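Local coordinates for protein dTDP-4-dehydrorhamnose reductase (PDB 5U9C) that probably catalyses the NADPH-dependent reduction of dTDP-4-dehydro-beta-L-rhamnose, the last step in making the activated sugar dTDP-L-rhamnose, at residues A185-L190 with S224-A229. Sequence-based numbering, arbitrary orientation.
Sequences AVSDRL and SRFDIA
A helix N-terminus docked against the turn that follows strand 182-186 defines this contact: the carbonyl of V186, at the strand's end, meets the first turn of helix 225-235. F226 N donates to V186 O at 3.0 Å, but the bond is bent (141° at the hydrogen) and the donor stands above the carbonyl plane. A water bridges the two segments, accepting from R225 N and donating to both V186 O and R189 O, the latter at 2.6 Å. V186 O thus receives two donors; F226 N is bound directly and R225 N through the water. The amide of D227 is served within its own segment, by OG of the N-cap residue S224 at 3.0 Å; S224 N returns a nearly straight bond (173°) to D227 OD2, completing a capping box. A second water links S224 OG to S187 O.

In the fold, helix 225-235 packs on the parallel pair 182-186 and 241-245, separate from the six-stranded parallel sheet. A185 CB sits on the helix backbone, 3.6 Å from F226 CA, and reaches A229 CB at 3.9 Å. F226 CB lies 4.0 Å from S187 CB, and CG anti to the amide nitrogen (chi1 171°) sends the ring on to I242 and P244 of strand 241-245. At the far end of the turn, L190 CD2 lies 3.7 Å from S224 N, and the L190 side chain also packs on L116 of a second subunit. R225 folds away toward W156, a cation-pi partner, and F168, which contacts (R)-malate in a crystal structure of this protein, though none is bound to this chain.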
loop_
_atom_site.group_PDB
_atom_site.type_symbol
_atom_site.label_atom_id
_atom_site.label_comp_id
_atom_site.label_asym_id
_atom_site.label_seq_id
_atom_site.Cartn_x
_atom_site.Cartn_y
_atom_site.Cartn_z
ATOM N N ALA D 185 -2.624 -28.268 -9.834
ATOM C CA ALA D 185 -2.023 -27.774 -8.609
ATOM C C ALA D 185 -1.717 -26.275 -8.773
ATOM O O ALA D 185 -1.217 -25.841 -9.810
ATOM C CB ALA D 185 -0.744 -28.544 -8.281
ATOM N N VAL D 186 -2.026 -25.512 -7.737
ATOM C CA VAL D 186 -1.855 -24.073 -7.749
ATOM C C VAL D 186 -0.374 -23.684 -7.857
ATOM O O VAL D 186 0.453 -24.133 -7.064
ATOM C CB VAL D 186 -2.521 -23.446 -6.506
ATOM C CG1 VAL D 186 -2.282 -21.951 -6.443
ATOM C CG2 VAL D 186 -4.020 -23.739 -6.519
ATOM N N SER D 187 -0.055 -22.863 -8.855
ATOM C CA SER D 187 1.310 -22.422 -9.097
ATOM C C SER D 187 1.650 -21.005 -8.609
ATOM O O SER D 187 2.827 -20.648 -8.555
ATOM C CB SER D 187 1.605 -22.480 -10.594
ATOM O OG SER D 187 0.784 -21.574 -11.303
ATOM N N ASP D 188 0.643 -20.225 -8.232
ATOM C CA ASP D 188 0.860 -18.805 -7.900
ATOM C C ASP D 188 0.683 -18.394 -6.431
ATOM O O ASP D 188 0.395 -17.235 -6.153
ATOM C CB ASP D 188 0.007 -17.923 -8.838
ATOM C CG ASP D 188 -1.497 -18.115 -8.645
ATOM O OD1 ASP D 188 -1.912 -18.835 -7.712
ATOM O OD2 ASP D 188 -2.275 -17.499 -9.417
ATOM N N ARG D 189 0.845 -19.352 -5.524
ATOM C CA ARG D 189 0.851 -19.119 -4.072
ATOM C C ARG D 189 2.035 -19.962 -3.558
ATOM O O ARG D 189 2.117 -21.155 -3.839
ATOM C CB ARG D 189 -0.456 -19.526 -3.395
ATOM C CG ARG D 189 -1.680 -18.735 -3.852
ATOM C CD ARG D 189 -1.637 -17.265 -3.426
ATOM N NE ARG D 189 -2.804 -16.476 -3.853
ATOM C CZ ARG D 189 -2.920 -15.811 -5.007
ATOM N NH1 ARG D 189 -1.956 -15.830 -5.939
ATOM N NH2 ARG D 189 -4.039 -15.133 -5.250
ATOM N N LEU D 190 2.968 -19.324 -2.857
ATOM C CA LEU D 190 4.168 -19.993 -2.382
ATOM C C LEU D 190 4.175 -20.181 -0.864
ATOM O O LEU D 190 3.498 -19.453 -0.123
ATOM C CB LEU D 190 5.395 -19.179 -2.787
ATOM C CG LEU D 190 5.534 -18.800 -4.270
ATOM C CD1 LEU D 190 6.670 -17.806 -4.487
ATOM C CD2 LEU D 190 5.746 -20.049 -5.079
ATOM N N SER D 224 5.740 -23.701 -4.591
ATOM C CA SER D 224 4.272 -23.721 -4.773
ATOM C C SER D 224 3.786 -25.137 -4.622
ATOM O O SER D 224 4.598 -26.082 -4.645
ATOM C CB SER D 224 3.883 -23.244 -6.180
ATOM O OG SER D 224 4.337 -24.153 -7.185
ATOM N N ARG D 225 2.470 -25.294 -4.519
ATOM C CA ARG D 225 1.867 -26.628 -4.467
ATOM C C ARG D 225 2.154 -27.347 -5.770
ATOM O O ARG D 225 2.286 -28.565 -5.782
ATOM C CB ARG D 225 0.367 -26.562 -4.256
ATOM C CG ARG D 225 -0.080 -25.926 -2.954
ATOM C CD ARG D 225 0.424 -26.674 -1.747
ATOM N NE ARG D 225 -0.256 -26.214 -0.533
ATOM C CZ ARG D 225 -0.172 -26.808 0.652
ATOM N NH1 ARG D 225 0.562 -27.922 0.820
ATOM N NH2 ARG D 225 -0.845 -26.289 1.676
ATOM N N PHE D 226 2.236 -26.593 -6.869
ATOM C CA PHE D 226 2.565 -27.168 -8.165
ATOM C C PHE D 226 3.945 -27.819 -8.140
ATOM O O PHE D 226 4.124 -28.927 -8.662
ATOM C CB PHE D 226 2.481 -26.107 -9.282
ATOM C CG PHE D 226 3.007 -26.579 -10.604
ATOM C CD1 PHE D 226 2.313 -27.545 -11.339
ATOM C CD2 PHE D 226 4.187 -26.053 -11.133
ATOM C CE1 PHE D 226 2.801 -27.986 -12.569
ATOM C CE2 PHE D 226 4.683 -26.489 -12.358
ATOM C CZ PHE D 226 3.987 -27.461 -13.086
ATOM N N ASP D 227 4.917 -27.124 -7.540
ATOM C CA ASP D 227 6.289 -27.650 -7.402
ATOM C C ASP D 227 6.263 -28.950 -6.596
ATOM O O ASP D 227 6.941 -29.927 -6.934
ATOM C CB ASP D 227 7.212 -26.664 -6.666
ATOM C CG ASP D 227 7.481 -25.403 -7.444
ATOM O OD1 ASP D 227 7.638 -25.458 -8.677
ATOM O OD2 ASP D 227 7.575 -24.339 -6.800
ATOM N N ILE D 228 5.489 -28.947 -5.520
ATOM C CA ILE D 228 5.370 -30.123 -4.655
ATOM C C ILE D 228 4.709 -31.285 -5.419
ATOM O O ILE D 228 5.179 -32.439 -5.342
ATOM C CB ILE D 228 4.580 -29.778 -3.367
ATOM C CG1 ILE D 228 5.381 -28.770 -2.530
ATOM C CG2 ILE D 228 4.282 -31.043 -2.566
ATOM C CD1 ILE D 228 4.599 -28.181 -1.354
ATOM N N ALA D 229 3.639 -30.997 -6.158
ATOM C CA ALA D 229 2.964 -32.069 -6.910
ATOM C C ALA D 229 3.914 -32.670 -7.940
ATOM O O ALA D 229 3.976 -33.889 -8.082
ATOM C CB ALA D 229 1.696 -31.563 -7.570
HETATM O O HOH W 1 0.473 -23.101 -4.398
HETATM O O HOH W 2 4.999 -22.671 -9.272
#